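Local coordinates for glucose-6-phosphate acetyltransferase 1 (Arabidopsis thaliana, PDB 3T90) that catalyses the transfer of an acetyl group from acetyl-CoA to D-glucosamine 6-phosphate, a step in the biosynthesis of UDP-N-acetylglucosamine, at the interface of chains A and B. Residues are numbered along the deposited sequence; one frame, centred on the assembly and turned at random. Chains: chain A/B, Glucose-6-phosphate acetyltransferase 1.

Contacts 1 and 2 lie along one antiparallel seam of the homodimer, the centres of their C-alpha atoms about 12 Å apart. Both join strand 119-124 of chain A to strand 138-147 of chain B, and B:Met144 takes part in each. Contact 1 holds the end of the seam nearer the chain B C-terminus, with residues of the likely substrate site; contact 2 adds helix 129-133 of chain A, which includes likely acetyl-CoA-binding residues, and A:Asn139 from chain A's own strand 138-147. The two-fold repeats both with the chains exchanged, and the C-terminal strand of each subunit thus pairs with strand 119-124 of its mate.

Contact 1: the interface of chains A and B. Residues chain A 118-121, 137; chain B 144-148.
An antiparallel beta pairing between subunits of a GNAT-fold acetyltransferase sets A:Tyr118, A:Lys119 and A:Val120 against B:Lys146, B:Tyr147 and B:Phe148. The backbones of A:Val120 and B:Lys146 exchange two hydrogen bonds, A:Val120 N to B:Lys146 O at 2.9 Å and B:Lys146 N to A:Val120 O also at 2.9 Å. Just past the strand, B:Phe148 N donates a hydrogen bond to A:Tyr118 O at 2.9 Å, but approaches from above the carbonyl plane, 43° out of it, as the pairing runs out.

The side chains add a layer of their own. A:Lys119 lies alongside B:Tyr147, pointing the same way, with its CB over the middle of the phenol face, 3.9 Å from the ring centroid. With CG between the backbone N and the carbonyl carbon (chi1 77°) and the rest of the chain extended, the methylenes follow the ring towards its hydroxyl end. There A:Lys119 CD comes within 3.6 Å of B:Tyr147 CZ. At the tips one water joins the two residues, 3.0 Å from A:Lys119 NZ and 2.8 Å from B:Tyr147 OH, so that the amine and the phenol share a bridge. The ring of A:Tyr118 flanks the same phenol through its CD1 and CE1 atoms, which face B:Tyr147 CE1.

A:Val120 and B:Phe148 pack apart from the A:Lys119 and B:Tyr147 pair: the methyl A:Val120 CG1 lies 4.0 Å from B:Phe148 CZ and also touches the CB of B:Lys146. Farther along, A:Ile121 CG2 meets the CB of B:Ser145. The side chain of A:Met137 bends at chi3 (80°), bringing its terminal methyl against the B:Ser145 backbone, while its CB and SD rest on B:Met144 CB.

A:Tyr118 and A:Lys119 probably also contact the sugar phosphate substrate. The seam joins the start of strand 119-124 in one subunit to the end of strand 138-147 in the other.

Contact 2: the interface of chains A and B. Residues chain A 124-126, 129, 132-133, 139; chain B 142-144.
Strand pairing and side-chain interlocking meet where A:Cys124 and A:Asn139 receive B:Ile142, a residue that buries 78 Å² against the partner subunit. The backbones of A:Cys124 and B:Ile142 exchange two hydrogen bonds, A:Cys124 N to B:Ile142 O at 2.9 Å and B:Ile142 N to A:Cys124 O at the same 2.9 Å.

The tight part is apolar. B:Ile142 holds CG1 between its backbone N and carbonyl carbon (chi1 59°), which carries the CD1 methyl in between A:Asn139 and A:Lys129. That methyl lies 3.7 Å from A:Asn139 CG, and the two side chains cross at about a right angle. On another flank it meets A:Lys129 CB at 3.8 Å, against the aliphatic root of the lysine. B:Met144, bent at chi2 and chi3, packs beside it: its CG touches A:Cys124 SG at 3.6 Å, and its sulfur rests on A:Asn139 CB and A:Lys129 CG. A:Tyr132 joins this packing through the root of its side chain, with CB 3.7 Å from B:Met144 CG.

A:Asn139 adds a polar clasp. CG anti to the backbone N (chi1 167°) turns the amide towards the chain B strand, where ND2 donates to the main-chain carbonyl B:Gln143 O at 2.9 Å, tilted 24° from the carbonyl plane while the acceptor stays close to the amide plane. An alanine here would probably leave that carbonyl without its side-chain donor and open a gap beside the B:Ile142 methyl.

The margin is looser. A:Ser125 and B:Gln143 hide only 1 and 2 Å², the B:Gln143 side chain turning away while its carbonyl does the work. Back on the packed side, the terminal methyl of B:Met144 sits among A:Lys129, A:Glu133 and A:Asn139; the B:Met144 and A:Glu133 side chains cross at about a right angle, with B:Met144 CE 3.9 Å from the A:Glu133 CG methylene.

Contact 1: the interface of chains A and B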
ATOM      1  N   TYR A 118       7.879  -8.319   6.984  1.00  8.67           N
ATOM      2  CA  TYR A 118       9.361  -8.123   6.929  1.00  9.04           C
ATOM      3  C   TYR A 118       9.733  -6.617   6.876  1.00 10.48           C
ATOM      4  O   TYR A 118      10.892  -6.268   7.116  1.00 11.02           O
ATOM      5  CB  TYR A 118       9.946  -8.886   5.720  1.00  9.01           C
ATOM      6  CG  TYR A 118       9.537  -8.344   4.350  1.00  8.25           C
ATOM      7  CD1 TYR A 118      10.286  -7.396   3.707  1.00  9.49           C
ATOM      8  CD2 TYR A 118       8.384  -8.780   3.770  1.00  8.75           C
ATOM      9  CE1 TYR A 118       9.882  -6.889   2.429  1.00  9.49           C
ATOM     10  CE2 TYR A 118       7.973  -8.302   2.555  1.00  9.84           C
ATOM     11  CZ  TYR A 118       8.736  -7.391   1.866  1.00 10.24           C
ATOM     12  OH  TYR A 118       8.285  -6.876   0.639  1.00 10.12           O
ATOM     13  N   LYS A 119       8.733  -5.745   6.567  1.00  7.68           N
ATOM     14  CA  LYS A 119       8.963  -4.336   6.524  1.00  8.10           C
ATOM     15  C   LYS A 119       7.651  -3.604   6.696  1.00  7.63           C
ATOM     16  O   LYS A 119       6.560  -4.168   6.521  1.00  9.25           O
ATOM     17  CB  LYS A 119       9.651  -3.905   5.182  1.00  9.03           C
ATOM     18  CG  LYS A 119       8.643  -3.856   3.980  1.00  6.94           C
ATOM     19  CD  LYS A 119       9.365  -3.336   2.722  1.00  8.20           C
ATOM     20  CE  LYS A 119       8.381  -3.314   1.533  1.00 12.38           C
ATOM     21  NZ  LYS A 119       9.061  -2.767   0.297  1.00 13.58           N
ATOM     22  N   VAL A 120       7.813  -2.301   6.974  1.00  8.47           N
ATOM     23  CA  VAL A 120       6.705  -1.330   6.901  1.00  8.58           C
ATOM     24  C   VAL A 120       7.181  -0.141   6.117  1.00  9.23           C
ATOM     25  O   VAL A 120       8.330   0.251   6.243  1.00  9.52           O
ATOM     26  CB  VAL A 120       6.199  -0.935   8.263  1.00  9.60           C
ATOM     27  CG1 VAL A 120       7.247  -0.424   9.199  1.00 14.91           C
ATOM     28  CG2 VAL A 120       5.028  -0.090   8.190  1.00 14.41           C
ATOM     29  N   ILE A 121       6.309   0.382   5.277  1.00  6.88           N
ATOM     30  CA  ILE A 121       6.570   1.572   4.504  1.00  7.88           C
ATOM     31  C   ILE A 121       5.499   2.582   4.591  1.00  8.14           C
ATOM     32  O   ILE A 121       4.354   2.249   4.877  1.00  9.14           O
ATOM     33  CB  ILE A 121       6.845   1.156   3.048  1.00  9.11           C
ATOM     34  CG1 ILE A 121       5.652   0.335   2.403  1.00 12.28           C
ATOM     35  CG2 ILE A 121       8.126   0.302   2.957  1.00 12.35           C
ATOM     36  CD1 ILE A 121       5.894  -0.014   0.893  1.00 14.80           C
ATOM     37  N   MET A 137      12.918   4.822  10.814  1.00 11.75           N
ATOM     38  CA  MET A 137      12.777   4.590   9.333  1.00 10.83           C
ATOM     39  C   MET A 137      13.876   5.328   8.553  1.00 11.09           C
ATOM     40  O   MET A 137      14.585   6.243   9.069  1.00 12.62           O
ATOM     41  CB  MET A 137      11.431   5.098   8.890  1.00  9.48           C
ATOM     42  CG  MET A 137      10.309   4.593   9.874  1.00 10.29           C
ATOM     43  SD  MET A 137       8.641   4.963   9.126  1.00 12.10           S
ATOM     44  CE  MET A 137       8.581   3.592   8.028  1.00 14.00           C
TER
ATOM     45  N   MET B 144       9.430   6.347   3.183  1.00  7.06           N
ATOM     46  CA  MET B 144      10.195   5.924   4.368  1.00  7.13           C
ATOM     47  C   MET B 144       9.951   4.429   4.591  1.00  9.31           C
ATOM     48  O   MET B 144       8.862   3.922   4.340  1.00  9.98           O
ATOM     49  CB  MET B 144       9.727   6.673   5.634  1.00  8.20           C
ATOM     50  CG  MET B 144       9.780   8.169   5.630  1.00  9.66           C
ATOM     51  SD  MET B 144      11.396   8.867   5.278  1.00 11.02           S
ATOM     52  CE  MET B 144      12.345   8.334   6.675  1.00 12.91           C
ATOM     53  N   SER B 145      10.978   3.725   5.063  1.00 10.39           N
ATOM     54  CA  SER B 145      10.842   2.304   5.290  1.00  9.61           C
ATOM     55  C   SER B 145      11.549   1.865   6.574  1.00  9.64           C
ATOM     56  O   SER B 145      12.533   2.484   6.998  1.00 11.55           O
ATOM     57  CB  SER B 145      11.491   1.542   4.115  1.00 11.58           C
ATOM     58  OG  SER B 145      12.901   1.901   3.971  1.00 17.27           O
ATOM     59  N   LYS B 146      11.035   0.809   7.145  1.00  9.23           N
ATOM     60  CA  LYS B 146      11.699   0.131   8.307  1.00  8.87           C
ATOM     61  C   LYS B 146      11.587  -1.350   8.039  1.00  9.64           C
ATOM     62  O   LYS B 146      10.506  -1.876   7.902  1.00  9.04           O
ATOM     63  CB  LYS B 146      11.020   0.446   9.624  1.00 10.96           C
ATOM     64  CG  LYS B 146      11.729  -0.340  10.786  1.00 12.78           C
ATOM     65  CD  LYS B 146      11.043   0.002  12.140  1.00 23.63           C
ATOM     66  CE  LYS B 146      11.855  -0.472  13.366  1.00 29.35           C
ATOM     67  NZ  LYS B 146      11.491   0.678  14.306  1.00 30.77           N
ATOM     68  N   TYR B 147      12.736  -2.025   7.962  1.00  9.49           N
ATOM     69  CA  TYR B 147      12.793  -3.458   7.845  1.00  8.94           C
ATOM     70  C   TYR B 147      13.001  -4.068   9.228  1.00 11.81           C
ATOM     71  O   TYR B 147      13.824  -3.586  10.016  1.00 14.21           O
ATOM     72  CB  TYR B 147      13.983  -3.859   6.914  1.00 10.77           C
ATOM     73  CG  TYR B 147      13.680  -3.657   5.460  1.00  8.14           C
ATOM     74  CD1 TYR B 147      13.503  -4.748   4.630  1.00  9.33           C
ATOM     75  CD2 TYR B 147      13.481  -2.365   4.930  1.00  9.06           C
ATOM     76  CE1 TYR B 147      13.150  -4.620   3.264  1.00 11.51           C
ATOM     77  CE2 TYR B 147      13.156  -2.211   3.485  1.00 10.43           C
ATOM     78  CZ  TYR B 147      12.950  -3.358   2.735  1.00 10.42           C
ATOM     79  OH  TYR B 147      12.653  -3.193   1.425  1.00 13.39           O
ATOM     80  N   PHE B 148      12.355  -5.194   9.437  1.00 12.13           N
ATOM     81  CA  PHE B 148      12.436  -5.975  10.675  1.00 15.91           C
ATOM     82  C   PHE B 148      13.488  -7.083  10.450  1.00 20.40           C
ATOM     83  O   PHE B 148      13.273  -8.208  10.873  1.00 25.29           O
ATOM     84  CB  PHE B 148      11.090  -6.517  11.101  1.00 15.70           C
ATOM     85  CG  PHE B 148      10.050  -5.453  11.305  1.00 12.62           C
ATOM     86  CD1 PHE B 148      10.152  -4.519  12.338  1.00 15.15           C
ATOM     87  CD2 PHE B 148       8.925  -5.429  10.470  1.00 13.61           C
ATOM     88  CE1 PHE B 148       9.133  -3.550  12.428  1.00 16.48           C
ATOM     89  CE2 PHE B 148       7.951  -4.542  10.594  1.00 13.80           C
ATOM     90  CZ  PHE B 148       8.044  -3.563  11.524  1.00 15.44           C
TER
HETATM   91  O   HOH W   1      11.353  -0.859   0.640  1.00 15.67           O

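Contact 2: the interface of chains A and B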
ATOM      1  N   CYS A 124       5.747  10.335   2.802  1.00  9.57           N
ATOM      2  CA  CYS A 124       5.642  11.622   3.522  1.00  9.36           C
ATOM      3  C   CYS A 124       6.250  12.723   2.726  1.00 10.92           C
ATOM      4  O   CYS A 124       6.935  12.475   1.729  1.00 11.80           O
ATOM      5  CB  CYS A 124       6.243  11.536   4.925  1.00 11.75           C
ATOM      6  SG  CYS A 124       7.997  11.266   4.909  1.00 11.96           S
ATOM      7  N   SER A 125       6.032  13.961   3.173  1.00 11.55           N
ATOM      8  CA  SER A 125       6.759  15.074   2.579  1.00 10.81           C
ATOM      9  C   SER A 125       8.226  15.001   2.908  1.00 11.07           C
ATOM     10  O   SER A 125       8.645  14.458   3.940  1.00 12.35           O
ATOM     11  CB  SER A 125       6.197  16.431   3.042  1.00 13.62           C
ATOM     12  OG  SER A 125       6.461  16.541   4.485  1.00 16.57           O
ATOM     13  N   VAL A 126       9.034  15.609   2.053  1.00 13.35           N
ATOM     14  CA  VAL A 126      10.434  15.787   2.354  1.00 14.22           C
ATOM     15  C   VAL A 126      10.615  16.402   3.739  1.00 13.79           C
ATOM     16  O   VAL A 126      11.510  15.927   4.492  1.00 17.06           O
ATOM     17  CB  VAL A 126      11.043  16.741   1.359  1.00 15.72           C
ATOM     18  CG1 VAL A 126      12.482  17.030   1.742  1.00 20.33           C
ATOM     19  CG2 VAL A 126      10.908  16.234  -0.123  1.00 17.67           C
ATOM     20  N   LYS A 129      10.690  13.806   6.695  1.00 13.03           N
ATOM     21  CA  LYS A 129      11.698  12.770   6.719  1.00 13.71           C
ATOM     22  C   LYS A 129      12.258  12.637   8.143  1.00 12.91           C
ATOM     23  O   LYS A 129      12.323  11.527   8.658  1.00 13.67           O
ATOM     24  CB  LYS A 129      12.847  13.035   5.730  1.00 13.78           C
ATOM     25  CG  LYS A 129      13.900  11.933   5.687  1.00 16.39           C
ATOM     26  CD  LYS A 129      14.970  12.295   4.594  1.00 21.45           C
ATOM     27  CE  LYS A 129      16.124  12.961   5.356  1.00 28.30           C
ATOM     28  NZ  LYS A 129      17.123  13.940   4.740  1.00 35.01           N
ATOM     29  N   TYR A 132      10.095  10.777  10.758  1.00 12.74           N
ATOM     30  CA  TYR A 132      10.046   9.344  10.615  1.00 11.73           C
ATOM     31  C   TYR A 132      11.389   8.690  10.853  1.00 12.39           C
ATOM     32  O   TYR A 132      11.414   7.537  11.260  1.00 13.30           O
ATOM     33  CB  TYR A 132       9.433   8.949   9.237  1.00 11.28           C
ATOM     34  CG  TYR A 132       7.959   9.288   9.188  1.00 12.08           C
ATOM     35  CD1 TYR A 132       7.068   8.525   9.941  1.00 12.00           C
ATOM     36  CD2 TYR A 132       7.475  10.404   8.512  1.00 10.96           C
ATOM     37  CE1 TYR A 132       5.693   8.803   9.928  1.00 14.55           C
ATOM     38  CE2 TYR A 132       6.131  10.722   8.526  1.00 13.32           C
ATOM     39  CZ  TYR A 132       5.255   9.914   9.226  1.00 17.70           C
ATOM     40  OH  TYR A 132       3.895  10.215   9.176  1.00 21.69           O
ATOM     41  N   GLU A 133      12.485   9.398  10.598  1.00 12.83           N
ATOM     42  CA  GLU A 133      13.790   8.832  11.024  1.00 15.58           C
ATOM     43  C   GLU A 133      13.838   8.591  12.538  1.00 17.71           C
ATOM     44  O   GLU A 133      14.487   7.619  12.994  1.00 18.21           O
ATOM     45  CB  GLU A 133      14.972   9.719  10.558  1.00 14.70           C
ATOM     46  CG  GLU A 133      15.130   9.761   9.006  1.00 15.72           C
ATOM     47  CD  GLU A 133      16.271  10.698   8.530  1.00 18.11           C
ATOM     48  OE1 GLU A 133      16.473  11.756   9.168  1.00 30.88           O
ATOM     49  OE2 GLU A 133      16.863  10.407   7.507  1.00 27.53           O
ATOM     50  N   ASN A 139      14.908   6.801   4.400  1.00 11.16           N
ATOM     51  CA  ASN A 139      14.390   7.207   3.096  1.00 10.31           C
ATOM     52  C   ASN A 139      15.333   6.770   1.969  1.00 10.46           C
ATOM     53  O   ASN A 139      16.409   7.362   1.813  1.00 13.43           O
ATOM     54  CB  ASN A 139      14.312   8.746   3.068  1.00 11.44           C
ATOM     55  CG  ASN A 139      14.089   9.315   1.640  1.00 13.05           C
ATOM     56  OD1 ASN A 139      14.779  10.285   1.278  1.00 15.98           O
ATOM     57  ND2 ASN A 139      13.189   8.698   0.807  1.00  9.58           N
TER
ATOM     58  N   ILE B 142       8.186  11.370  -0.643  1.00  8.91           N
ATOM     59  CA  ILE B 142       9.227  10.336  -0.480  1.00  8.29           C
ATOM     60  C   ILE B 142       8.777   9.144   0.306  1.00  9.21           C
ATOM     61  O   ILE B 142       7.774   9.194   1.015  1.00  9.17           O
ATOM     62  CB  ILE B 142      10.456  10.905   0.202  1.00  9.42           C
ATOM     63  CG1 ILE B 142      10.144  11.472   1.593  1.00 11.76           C
ATOM     64  CG2 ILE B 142      11.058  12.052  -0.627  1.00 10.71           C
ATOM     65  CD1 ILE B 142      11.462  11.778   2.424  1.00 14.13           C
ATOM     66  N   GLN B 143       9.469   8.021   0.129  1.00  7.42           N
ATOM     67  CA  GLN B 143       9.153   6.808   0.833  1.00  7.28           C
ATOM     68  C   GLN B 143      10.033   6.722   2.057  1.00  8.00           C
ATOM     69  O   GLN B 143      11.266   6.943   1.976  1.00 10.05           O
ATOM     70  CB  GLN B 143       9.347   5.578  -0.052  1.00  8.47           C
ATOM     71  CG  GLN B 143       8.843   4.242   0.643  1.00 10.02           C
ATOM     72  CD  GLN B 143       9.499   3.045   0.009  1.00 16.26           C
ATOM     73  OE1 GLN B 143       8.837   2.194  -0.554  1.00 23.04           O
ATOM     74  NE2 GLN B 143      10.813   2.966   0.153  1.00 16.90           N
ATOM     75  N   MET B 144       9.430   6.347   3.183  1.00  7.06           N
ATOM     76  CA  MET B 144      10.195   5.924   4.368  1.00  7.13           C
ATOM     77  C   MET B 144       9.951   4.429   4.591  1.00  9.31           C
ATOM     78  O   MET B 144       8.862   3.922   4.340  1.00  9.98           O
ATOM     79  CB  MET B 144       9.727   6.673   5.634  1.00  8.20           C
ATOM     80  CG  MET B 144       9.780   8.169   5.630  1.00  9.66           C
ATOM     81  SD  MET B 144      11.396   8.867   5.278  1.00 11.02           S
ATOM     82  CE  MET B 144      12.345   8.334   6.675  1.00 12.91           C
TER